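Local coordinates for protein leucine--trna ligase (Agrobacterium radiobacter, PDB 5AH5) that probably attaches L-leucine to tRNA(Leu) at the expense of ATP, acting as a class I aminoacyl-tRNA synthetase, at residues T212-I217 / G525-A530; R219-R224 / Y410-W415; Y536-T541 / D553-E558. All coordinates share one frame; numbering follows the deposited sequence.

Contact 1 of 3, residues T212-I217 / G525-A530; sequences TSVRNI and GGIEHA. With LSS (5'-O-(L-leucylsulfamoyl)adenosine), chain I; nucleotides of chain D.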
# COMPACT_ATOMS: atom_id res chain seq x y z
N THR B 212 8.34 4.07 7.49
CA THR B 212 8.22 5.29 8.25
C THR B 212 7.89 6.43 7.27
O THR B 212 7.24 7.38 7.64
CB THR B 212 9.52 5.64 9.03
OG1 THR B 212 10.53 5.93 8.10
CG2 THR B 212 9.99 4.51 9.92
N SER B 213 8.32 6.31 6.04
CA SER B 213 7.97 7.26 5.02
C SER B 213 6.44 7.36 4.76
O SER B 213 5.89 8.46 4.72
CB SER B 213 8.66 6.86 3.72
OG SER B 213 8.35 5.50 3.38
N VAL B 214 5.77 6.22 4.58
CA VAL B 214 4.30 6.17 4.37
C VAL B 214 3.60 6.72 5.62
O VAL B 214 2.69 7.59 5.54
CB VAL B 214 3.85 4.75 4.03
CG1 VAL B 214 2.34 4.63 4.03
CG2 VAL B 214 4.38 4.34 2.68
N ARG B 215 4.08 6.33 6.77
CA ARG B 215 3.51 6.83 8.03
C ARG B 215 3.58 8.36 8.22
O ARG B 215 2.58 8.99 8.62
CB ARG B 215 4.14 6.14 9.23
CG ARG B 215 3.70 4.69 9.32
CD ARG B 215 4.11 4.09 10.62
NE ARG B 215 5.49 3.65 10.53
CZ ARG B 215 6.25 3.33 11.58
NH1 ARG B 215 5.77 3.41 12.83
NH2 ARG B 215 7.50 2.91 11.35
N ASN B 216 4.74 8.92 7.91
CA ASN B 216 4.98 10.34 7.99
C ASN B 216 4.15 11.06 6.90
O ASN B 216 3.65 12.10 7.14
CB ASN B 216 6.47 10.67 7.79
CG ASN B 216 6.74 12.18 7.83
OD1 ASN B 216 6.60 12.80 8.88
ND2 ASN B 216 7.03 12.77 6.71
N ILE B 217 4.03 10.51 5.71
CA ILE B 217 3.16 11.12 4.69
C ILE B 217 1.69 11.22 5.18
O ILE B 217 1.02 12.27 5.02
CB ILE B 217 3.30 10.40 3.35
CG1 ILE B 217 4.69 10.67 2.76
CG2 ILE B 217 2.28 10.89 2.33
CD1 ILE B 217 5.05 9.73 1.62
N GLY B 525 2.00 -2.97 -2.35
CA GLY B 525 1.62 -2.05 -3.41
C GLY B 525 2.28 -0.69 -3.34
O GLY B 525 3.03 -0.40 -2.42
N GLY B 526 1.98 0.14 -4.31
CA GLY B 526 2.72 1.37 -4.54
C GLY B 526 2.44 2.45 -3.52
O GLY B 526 1.36 2.55 -2.94
N ILE B 527 3.47 3.26 -3.30
CA ILE B 527 3.45 4.35 -2.37
C ILE B 527 2.59 5.47 -2.86
O ILE B 527 2.14 6.31 -2.07
CB ILE B 527 4.92 4.88 -2.10
CG1 ILE B 527 4.93 5.79 -0.88
CG2 ILE B 527 5.49 5.63 -3.32
CD1 ILE B 527 6.28 5.86 -0.19
N GLU B 528 2.34 5.54 -4.16
CA GLU B 528 1.31 6.49 -4.64
C GLU B 528 -0.06 6.48 -3.89
O GLU B 528 -0.73 7.51 -3.83
CB GLU B 528 1.10 6.40 -6.16
CG GLU B 528 0.35 5.17 -6.60
CD GLU B 528 1.22 3.94 -6.73
OE1 GLU B 528 2.43 4.00 -6.28
OE2 GLU B 528 0.69 2.93 -7.30
N HIS B 529 -0.42 5.36 -3.24
CA HIS B 529 -1.67 5.28 -2.47
C HIS B 529 -1.60 5.73 -1.02
O HIS B 529 -2.58 5.61 -0.28
CB HIS B 529 -2.27 3.89 -2.58
CG HIS B 529 -2.93 3.67 -3.90
ND1 HIS B 529 -4.07 4.37 -4.29
CD2 HIS B 529 -2.57 2.90 -4.95
CE1 HIS B 529 -4.39 4.00 -5.51
NE2 HIS B 529 -3.49 3.14 -5.95
N ALA B 530 -0.48 6.32 -0.63
CA ALA B 530 -0.26 6.71 0.75
C ALA B 530 -1.35 7.60 1.32
O ALA B 530 -1.74 7.45 2.50
CB ALA B 530 1.10 7.39 0.88
C1 LSS I . -4.47 0.60 -8.46
N1 LSS I . 5.85 -0.29 -11.37
O1 LSS I . -3.59 1.38 -8.15
S1 LSS I . -3.31 -0.05 -10.54
C2 LSS I . 5.58 -0.86 -10.20
N2 LSS I . -4.44 -0.12 -9.56
O2 LSS I . 1.60 0.47 -7.59
N3 LSS I . 4.31 -1.05 -9.76
O3 LSS I . 0.28 -1.56 -6.27
C4 LSS I . 3.29 -0.66 -10.55
N4 LSS I . -6.80 -0.26 -8.21
O4 LSS I . 0.32 -2.23 -9.50
C5 LSS I . 3.52 0.01 -11.74
O5 LSS I . -2.00 -0.57 -9.79
C6 LSS I . 4.83 0.21 -12.15
N6 LSS I . 5.06 0.81 -13.34
C7 LSS I . -6.39 -0.20 -5.12
N7 LSS I . 2.31 0.32 -12.28
C8 LSS I . 1.34 -0.10 -11.42
C9 LSS I . -5.30 -0.12 -6.20
N9 LSS I . 1.96 -0.72 -10.38
CA LSS I . -5.67 0.47 -7.57
C10 LSS I . -6.73 1.22 -4.66
C11 LSS I . -5.87 -1.15 -3.98
O1A LSS I . -2.91 1.25 -11.09
C21 LSS I . 1.34 -1.28 -9.20
C22 LSS I . 0.68 -0.25 -8.36
C23 LSS I . -0.30 -1.07 -7.51
C24 LSS I . -0.65 -2.18 -8.48
C25 LSS I . -1.93 -1.89 -9.26
O2A LSS I . -3.46 -1.00 -11.62
P C D 4 11.19 15.02 11.42
OP1 C D 4 11.40 14.43 12.77
OP2 C D 4 12.12 16.03 10.88
O5' C D 4 11.24 13.89 10.29
C5' C D 4 10.32 12.79 10.32
C4' C D 4 10.18 12.18 8.95
O4' C D 4 9.88 13.17 7.93
C3' C D 4 11.42 11.51 8.41
O3' C D 4 11.64 10.27 9.05
C2' C D 4 11.04 11.35 6.95
O2' C D 4 10.17 10.26 6.70
C1' C D 4 10.40 12.72 6.69
N1 C D 4 11.36 13.72 6.17
C2 C D 4 11.85 13.54 4.88
O2 C D 4 11.50 12.54 4.23
N3 C D 4 12.70 14.46 4.36
C4 C D 4 13.06 15.52 5.09
N4 C D 4 13.90 16.40 4.53
C5 C D 4 12.58 15.72 6.42
C6 C D 4 11.73 14.81 6.91
P C D 3 10.30 20.80 12.00
OP1 C D 3 10.32 20.49 13.45
OP2 C D 3 11.53 21.29 11.31
O5' C D 3 9.80 19.50 11.24
C5' C D 3 8.77 18.67 11.82
C4' C D 3 8.29 17.64 10.83
O4' C D 3 7.96 18.25 9.56
C3' C D 3 9.29 16.57 10.40
O3' C D 3 9.66 15.59 11.37
C2' C D 3 8.54 16.00 9.21
O2' C D 3 7.40 15.28 9.61
C1' C D 3 8.10 17.29 8.52
N1 C D 3 9.06 17.77 7.51
C2 C D 3 9.15 17.08 6.29
O2 C D 3 8.41 16.09 6.11
N3 C D 3 10.02 17.51 5.34
C4 C D 3 10.81 18.56 5.59
C5 C D 3 10.75 19.27 6.82
C6 C D 3 9.88 18.84 7.75
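In the Rossmann-type catalytic domain of this class I synthetase, Ile-527 and Ala-530 of the loop following strand 520-524 meet Val-214 and Ile-217 on helix 212-222. The evidence is apolar contact of Val and Ile methyls with each other and with Ala-530 CB. Val-214 and Ile-527 run past each other in opposite senses, which brings Val-214 CG2 to 3.8 Å from Ile-527 CD1. Ile-527 CG1 stands anti to the backbone N (chi1 -167°), on course for the helix, and CD1 ends up with Ser-213 OG to one side and the tip of Ile-217 farther off. One turn along the helix, Ile-217 CG2 packs on Ala-530 CB at 4.0 Å; Val-214 CG1 touches the same methyl more loosely. Asn-561 also packs against Val-214 and Ile-527.

The two segments face different bound partners, the RNA and the adenylate analogue. Asn-216 OD1 accepts a hydrogen bond from O2' of C3 of chain D at 2.7 Å, while the loop grips the leucyl-adenylate analogue LSS at three points. Gly-526 N donates to its ribose O3 at 3.1 Å, and Glu-528 OE2 takes the bond from ribose O2 at 2.6 Å. His-529 serves the aminoacyl part: LSS C10, a leucyl methyl, lies over one ring face toward the rim, and His-529 NE2 donates in the ring plane to the carbonyl oxygen LSS O1 at 2.8 Å, with 158° at the hydrogen.

Contact 2 of 3, residues R219-R224 / Y410-W415; sequences RNWIGR and YRLQNW. With nucleotides of chain D.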
# COMPACT_ATOMS: atom_id res chain seq x y z
N ARG B 219 0.78 11.33 8.42
CA ARG B 219 0.82 12.30 9.54
C ARG B 219 0.62 13.73 9.02
O ARG B 219 -0.16 14.50 9.58
CB ARG B 219 2.18 12.13 10.28
CG ARG B 219 2.47 13.04 11.46
CD ARG B 219 3.60 12.49 12.38
NE ARG B 219 3.18 11.31 13.19
CZ ARG B 219 3.57 10.03 13.02
NH1 ARG B 219 4.44 9.65 12.06
NH2 ARG B 219 3.08 9.09 13.84
N ASN B 220 1.31 14.06 7.94
CA ASN B 220 1.20 15.36 7.32
C ASN B 220 -0.12 15.57 6.59
O ASN B 220 -0.57 16.70 6.47
CB ASN B 220 2.28 15.55 6.26
CG ASN B 220 3.71 15.61 6.83
OD1 ASN B 220 3.93 15.83 8.02
ND2 ASN B 220 4.68 15.42 5.95
N TRP B 221 -0.71 14.50 6.03
CA TRP B 221 -2.03 14.62 5.38
C TRP B 221 -3.12 14.94 6.39
O TRP B 221 -3.94 15.84 6.18
CB TRP B 221 -2.38 13.37 4.61
CG TRP B 221 -3.58 13.56 3.78
CD1 TRP B 221 -4.86 13.16 4.08
CD2 TRP B 221 -3.64 14.23 2.53
NE1 TRP B 221 -5.71 13.54 3.06
CE2 TRP B 221 -4.98 14.19 2.10
CE3 TRP B 221 -2.68 14.84 1.70
CZ2 TRP B 221 -5.39 14.77 0.90
CZ3 TRP B 221 -3.08 15.41 0.52
CH2 TRP B 221 -4.43 15.37 0.11
N ILE B 222 -3.13 14.21 7.50
CA ILE B 222 -4.14 14.42 8.53
C ILE B 222 -3.97 15.80 9.17
O ILE B 222 -4.94 16.57 9.27
CB ILE B 222 -4.10 13.32 9.58
CG1 ILE B 222 -4.47 11.96 8.93
CG2 ILE B 222 -4.97 13.67 10.78
CD1 ILE B 222 -3.99 10.77 9.73
N GLY B 223 -2.73 16.08 9.57
CA GLY B 223 -2.24 17.42 9.88
C GLY B 223 -2.94 18.01 11.07
O GLY B 223 -3.60 19.05 10.95
N ARG B 224 -2.86 17.34 12.19
CA ARG B 224 -3.37 17.89 13.47
C ARG B 224 -2.51 19.08 14.01
O ARG B 224 -1.27 19.00 14.11
CB ARG B 224 -3.48 16.79 14.52
CG ARG B 224 -4.11 17.25 15.82
CD ARG B 224 -4.42 16.10 16.75
NE ARG B 224 -3.21 15.48 17.24
CZ ARG B 224 -3.11 14.23 17.72
NH1 ARG B 224 -4.15 13.39 17.77
NH2 ARG B 224 -1.92 13.80 18.13
N TYR B 410 -7.60 20.22 12.24
CA TYR B 410 -7.10 19.17 11.35
C TYR B 410 -7.12 19.64 9.92
O TYR B 410 -8.11 20.21 9.49
CB TYR B 410 -7.96 17.91 11.49
CG TYR B 410 -8.02 17.35 12.89
CD1 TYR B 410 -8.92 17.87 13.83
CD2 TYR B 410 -7.19 16.31 13.28
CE1 TYR B 410 -8.96 17.38 15.12
CE2 TYR B 410 -7.25 15.80 14.55
CZ TYR B 410 -8.12 16.34 15.47
OH TYR B 410 -8.15 15.83 16.72
N ARG B 411 -6.06 19.38 9.17
CA ARG B 411 -6.05 19.64 7.71
C ARG B 411 -7.01 18.73 6.91
O ARG B 411 -7.52 19.12 5.86
CB ARG B 411 -4.64 19.43 7.23
CG ARG B 411 -4.37 19.62 5.76
CD ARG B 411 -3.02 19.05 5.36
NE ARG B 411 -2.94 19.04 3.90
CZ ARG B 411 -3.61 18.22 3.09
NH1 ARG B 411 -4.40 17.25 3.56
NH2 ARG B 411 -3.47 18.36 1.78
N LEU B 412 -7.14 17.49 7.36
CA LEU B 412 -8.01 16.46 6.79
C LEU B 412 -9.43 17.00 6.53
O LEU B 412 -10.10 17.53 7.44
CB LEU B 412 -8.08 15.31 7.81
CG LEU B 412 -8.84 14.06 7.44
CD1 LEU B 412 -8.18 13.40 6.25
CD2 LEU B 412 -8.95 13.09 8.59
N GLN B 413 -9.89 16.87 5.31
CA GLN B 413 -11.29 17.23 4.99
C GLN B 413 -12.18 15.97 5.01
O GLN B 413 -11.74 14.85 4.67
CB GLN B 413 -11.35 17.86 3.64
CG GLN B 413 -10.44 19.07 3.53
CD GLN B 413 -10.50 19.68 2.16
OE1 GLN B 413 -11.49 19.48 1.44
NE2 GLN B 413 -9.45 20.39 1.77
N ASN B 414 -13.44 16.13 5.37
CA ASN B 414 -14.35 15.01 5.21
C ASN B 414 -14.42 14.57 3.76
O ASN B 414 -14.17 15.35 2.83
CB ASN B 414 -15.69 15.25 5.87
CG ASN B 414 -15.67 14.91 7.36
OD1 ASN B 414 -14.75 14.27 7.87
ND2 ASN B 414 -16.71 15.28 8.06
N TRP B 415 -14.63 13.27 3.59
CA TRP B 415 -14.43 12.57 2.34
C TRP B 415 -15.70 12.62 1.45
O TRP B 415 -16.68 11.92 1.75
CB TRP B 415 -14.17 11.13 2.74
CG TRP B 415 -13.88 10.16 1.65
CD1 TRP B 415 -13.57 10.43 0.37
CD2 TRP B 415 -13.86 8.75 1.79
NE1 TRP B 415 -13.38 9.25 -0.33
CE2 TRP B 415 -13.55 8.21 0.54
CE3 TRP B 415 -14.07 7.89 2.86
CZ2 TRP B 415 -13.42 6.86 0.33
CZ3 TRP B 415 -13.96 6.53 2.65
CH2 TRP B 415 -13.63 6.03 1.38
P C D 80 1.55 16.47 -0.30
OP1 C D 80 0.16 15.96 -0.57
OP2 C D 80 2.31 17.17 -1.34
O5' C D 80 1.43 17.49 0.90
C5' C D 80 0.50 17.31 1.94
C4' C D 80 0.72 18.38 2.98
O4' C D 80 2.07 18.31 3.51
C3' C D 80 0.60 19.82 2.51
O3' C D 80 -0.78 20.16 2.34
C2' C D 80 1.28 20.53 3.66
O2' C D 80 0.48 20.53 4.82
C1' C D 80 2.49 19.63 3.88
N1 C D 80 3.66 20.04 3.04
C2 C D 80 4.37 21.18 3.40
O2 C D 80 4.04 21.79 4.43
N3 C D 80 5.40 21.59 2.63
C4 C D 80 5.68 20.94 1.49
N4 C D 80 6.70 21.38 0.75
C5 C D 80 4.92 19.81 1.06
C6 C D 80 3.94 19.39 1.87
P A D 81 -1.26 21.14 1.15
OP1 A D 81 -2.73 21.20 1.26
OP2 A D 81 -0.65 20.73 -0.12
O5' A D 81 -0.67 22.55 1.58
C5' A D 81 -1.09 23.07 2.85
C4' A D 81 -0.32 24.31 3.24
O4' A D 81 1.03 23.98 3.63
C3' A D 81 -0.14 25.40 2.18
O3' A D 81 -1.39 26.07 2.00
C2' A D 81 0.97 26.21 2.83
O2' A D 81 0.50 27.07 3.86
C1' A D 81 1.87 25.09 3.35
N9 A D 81 2.82 24.69 2.33
C8 A D 81 2.70 23.73 1.36
N7 A D 81 3.72 23.68 0.53
C5 A D 81 4.56 24.69 0.98
C6 A D 81 5.82 25.14 0.54
N6 A D 81 6.47 24.62 -0.50
N1 A D 81 6.38 26.17 1.21
C2 A D 81 5.73 26.69 2.26
N3 A D 81 4.55 26.35 2.78
C4 A D 81 4.02 25.33 2.08
P G D 79 5.87 14.47 -3.40
OP1 G D 79 4.69 13.92 -4.13
OP2 G D 79 6.51 15.73 -3.85
O5' G D 79 5.46 14.74 -1.89
C5' G D 79 4.68 13.72 -1.27
C4' G D 79 4.54 14.04 0.17
O4' G D 79 5.87 14.21 0.78
C3' G D 79 3.85 15.36 0.48
O3' G D 79 2.44 15.26 0.32
C2' G D 79 4.27 15.53 1.92
O2' G D 79 3.62 14.65 2.80
C1' G D 79 5.75 15.12 1.85
N9 G D 79 6.63 16.25 1.60
C8 G D 79 7.37 16.54 0.48
N7 G D 79 8.08 17.63 0.59
C5 G D 79 7.78 18.10 1.87
C6 G D 79 8.26 19.23 2.57
O6 G D 79 9.08 20.08 2.20
N1 G D 79 7.70 19.32 3.84
C2 G D 79 6.79 18.44 4.37
N2 G D 79 6.36 18.69 5.62
N3 G D 79 6.36 17.36 3.73
C4 G D 79 6.88 17.26 2.50
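The indole of Trp-221 carries the guanidinium of Arg-411 on one face. Arg-411 NH1 sits 3.2 Å above the indole plane, over its centre, and Arg-411 CZ is 3.9 Å from the centroid of the Trp-221 six-membered ring, the geometry of a cation-pi contact. The guanidinium is tilted, its plane 48° from the indole's, and Arg-411 NH2 comes down toward Trp-221 CZ3. In the indole plane, beyond that same CZ3, lies OP1 of C80 of chain D. C5' of C80 covers a face of the guanidinium, and the phosphate of A81 of chain D stands at its edge.

Like Asn-220, Arg-411 meets the bound RNA. Its chain is extended from CG to NE, and its NH1 gives a 3.0 Å hydrogen bond to a lone pair of Trp-221 O. Arg-411 NE bonds O3' of C80 at 2.9 Å, and its NH2 bonds OP1 of A81 at 3.0 Å. The carbonyl, indole face and RNA backbone would favour a positively charged guanidinium.

Behind this site, Gly-223 leaves the helix with positive phi (64°), and the carbonyls of Ile-222 and of Gly-223 itself turn to the other segment. Leu-412 N donates to Ile-222 O at 3.1 Å, while Arg-411 N reaches Gly-223 O from above the carbonyl plane. Arg-224 and Tyr-410 form an antiparallel non-hydrogen-bonded pair with side chains running side by side, Arg-224 CD 3.6 Å from Tyr-410 CE2. Asp-198 binds the polar ends of both, and Glu-167 takes Trp-221 NE1. The contact thus lies where the chain leaves the synthetase core for the editing domain, from helix 212-222 into strand 224-234, and returns on strand 404-410, with helix 197-202 packed against Ile-222, Arg-224, Tyr-410 and Leu-412.

Contact 3 of 3, residues Y536-T541 / D553-E558; sequences YSRFIT and DEPFVE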
# COMPACT_ATOMS: atom_id res chain seq x y z
N TYR B 536 -7.96 5.72 3.26
CA TYR B 536 -9.39 5.32 3.31
C TYR B 536 -9.63 3.91 3.92
O TYR B 536 -10.53 3.72 4.71
CB TYR B 536 -9.96 5.35 1.91
CG TYR B 536 -10.01 6.71 1.22
CD1 TYR B 536 -10.49 7.84 1.87
CD2 TYR B 536 -9.59 6.84 -0.06
CE1 TYR B 536 -10.52 9.09 1.22
CE2 TYR B 536 -9.67 8.05 -0.74
CZ TYR B 536 -10.12 9.17 -0.10
OH TYR B 536 -10.13 10.32 -0.83
N SER B 537 -8.84 2.92 3.48
CA SER B 537 -8.85 1.54 4.00
C SER B 537 -8.61 1.47 5.51
O SER B 537 -9.28 0.69 6.23
CB SER B 537 -7.78 0.70 3.26
OG SER B 537 -6.47 1.20 3.51
N ARG B 538 -7.67 2.27 6.03
CA ARG B 538 -7.50 2.29 7.48
C ARG B 538 -8.75 2.89 8.12
O ARG B 538 -9.23 2.39 9.13
CB ARG B 538 -6.24 3.03 7.91
CG ARG B 538 -4.95 2.39 7.40
CD ARG B 538 -3.75 3.27 7.80
NE ARG B 538 -3.74 3.35 9.28
CZ ARG B 538 -3.69 4.45 10.02
NH1 ARG B 538 -3.50 5.67 9.51
NH2 ARG B 538 -3.78 4.32 11.34
N PHE B 539 -9.29 3.95 7.53
CA PHE B 539 -10.47 4.59 8.09
C PHE B 539 -11.69 3.63 8.11
O PHE B 539 -12.38 3.48 9.13
CB PHE B 539 -10.80 5.87 7.30
CG PHE B 539 -12.19 6.40 7.54
CD1 PHE B 539 -12.65 6.65 8.82
CD2 PHE B 539 -13.04 6.66 6.47
CE1 PHE B 539 -13.92 7.15 9.05
CE2 PHE B 539 -14.33 7.14 6.68
CZ PHE B 539 -14.77 7.40 7.98
N ILE B 540 -11.90 2.92 7.03
CA ILE B 540 -13.13 2.11 6.91
C ILE B 540 -12.98 0.87 7.79
O ILE B 540 -13.99 0.36 8.29
CB ILE B 540 -13.50 1.83 5.42
CG1 ILE B 540 -14.06 3.10 4.79
CG2 ILE B 540 -14.46 0.67 5.20
CD1 ILE B 540 -15.28 3.67 5.45
N THR B 541 -11.73 0.45 8.05
CA THR B 541 -11.51 -0.71 8.93
C THR B 541 -11.91 -0.38 10.36
O THR B 541 -12.63 -1.14 11.02
CB THR B 541 -10.08 -1.24 8.76
OG1 THR B 541 -9.94 -1.72 7.41
CG2 THR B 541 -9.79 -2.41 9.77
N ASP B 553 -8.53 -3.60 14.10
CA ASP B 553 -8.61 -2.16 13.97
C ASP B 553 -7.72 -1.63 12.88
O ASP B 553 -7.73 -0.43 12.62
CB ASP B 553 -8.20 -1.52 15.32
CG ASP B 553 -8.80 -0.15 15.53
OD1 ASP B 553 -10.05 -0.05 15.47
OD2 ASP B 553 -8.07 0.81 15.79
N GLU B 554 -6.91 -2.50 12.27
CA GLU B 554 -5.97 -2.08 11.23
C GLU B 554 -5.96 -3.13 10.20
O GLU B 554 -5.89 -4.28 10.56
CB GLU B 554 -4.52 -1.90 11.76
CG GLU B 554 -4.36 -0.61 12.54
CD GLU B 554 -4.26 0.64 11.67
OE1 GLU B 554 -3.96 0.59 10.44
OE2 GLU B 554 -4.46 1.72 12.24
N PRO B 555 -6.05 -2.75 8.91
CA PRO B 555 -6.22 -3.75 7.87
C PRO B 555 -5.00 -4.54 7.52
O PRO B 555 -5.15 -5.66 7.05
CB PRO B 555 -6.59 -2.89 6.63
CG PRO B 555 -6.03 -1.55 6.94
CD PRO B 555 -6.27 -1.40 8.39
N PHE B 556 -3.81 -3.90 7.60
CA PHE B 556 -2.61 -4.48 7.00
C PHE B 556 -1.43 -4.43 8.03
O PHE B 556 -1.09 -3.37 8.53
CB PHE B 556 -2.23 -3.75 5.71
CG PHE B 556 -3.40 -3.46 4.76
CD1 PHE B 556 -4.08 -4.48 4.14
CD2 PHE B 556 -3.73 -2.13 4.41
CE1 PHE B 556 -5.15 -4.20 3.26
CE2 PHE B 556 -4.76 -1.86 3.51
CZ PHE B 556 -5.50 -2.91 2.98
N VAL B 557 -0.90 -5.57 8.39
CA VAL B 557 0.15 -5.63 9.42
C VAL B 557 1.46 -5.05 8.86
O VAL B 557 1.96 -4.07 9.36
CB VAL B 557 0.35 -7.05 9.99
CG1 VAL B 557 1.57 -7.11 10.95
CG2 VAL B 557 -0.88 -7.46 10.75
N GLU B 558 1.95 -5.68 7.82
CA GLU B 558 3.16 -5.31 7.11
C GLU B 558 2.79 -4.78 5.68
O GLU B 558 2.06 -5.44 4.99
CB GLU B 558 4.03 -6.55 7.03
CG GLU B 558 5.49 -6.33 6.76
CD GLU B 558 6.35 -6.09 8.00
OE1 GLU B 558 6.16 -6.86 8.97
OE2 GLU B 558 7.21 -5.16 7.95
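Arg-538 and Glu-554 meet with their flat ends nearly coplanar, 14° apart, inside a beta-alpha-beta unit of the Rossmann-type domain; helix 533-546 here packs on the approach to strand 556-560. The salt bridge is side-on: Arg-538 NE donates to Glu-554 OE1 at 3.0 Å, almost straight at 170°, and Arg-538 NH2 donates to Glu-554 OE2 at 2.8 Å. Both oxygens use their syn lone pairs, and both lie close to the guanidinium plane, so the pairing fixes the rotation of each group. A bend at chi3 (60°) places NE of Arg-538, while Glu-554 folds back at chi2 although its CB points away from the helix. Glu-554 OE2 is shared with Lys-542, and Arg-538 NH1 bonds Gln-218 and the carbonyl of Leu-200.

Beside this bridge, Pro-555 is the apolar block. Its ring crosses Arg-538 and Thr-541 at a slant, with Pro-555 CG 4.1 Å from Arg-538 CG and Pro-555 CB 3.6 Å from Thr-541 OG1. That hydroxyl turns back to its own helix and bonds Ser-537 O at 2.8 Å, approaching from the opposite face of the carbonyl to Thr-541 N. The methyl of Thr-541 lies on the backbone of 553-554, CG2 3.8 Å from Glu-554 N.

Pro-555 CB also sits over the centre of the Phe-556 ring, 3.5 Å above its plane. Ser-537 OG, whose hydrogen bond goes to His-533 O, meets that ring at its edge, 3.5 Å from Phe-556 CE2.

In the fold
From the N terminus, helix 212-222 comes first and supplies one side of two contacts: 212-217 opens contact 1 and 219-224 opens contact 2. The chain then runs through the editing domain and returns at 410-415, where contact 2 closes a loop of 185 intervening residues. Contact 1 closes only at 525-530, so contact 2 is nested within it. Contact 3 follows in series and is local, with 11 residues between segments 536-541 and 553-558. Trp-415 of contact 2 stacks on Tyr-536 and packs on Phe-539 and Ile-540 of contact 3. Together they tie the junction with the editing domain, the active-site loop and the catalytic sheet to one another.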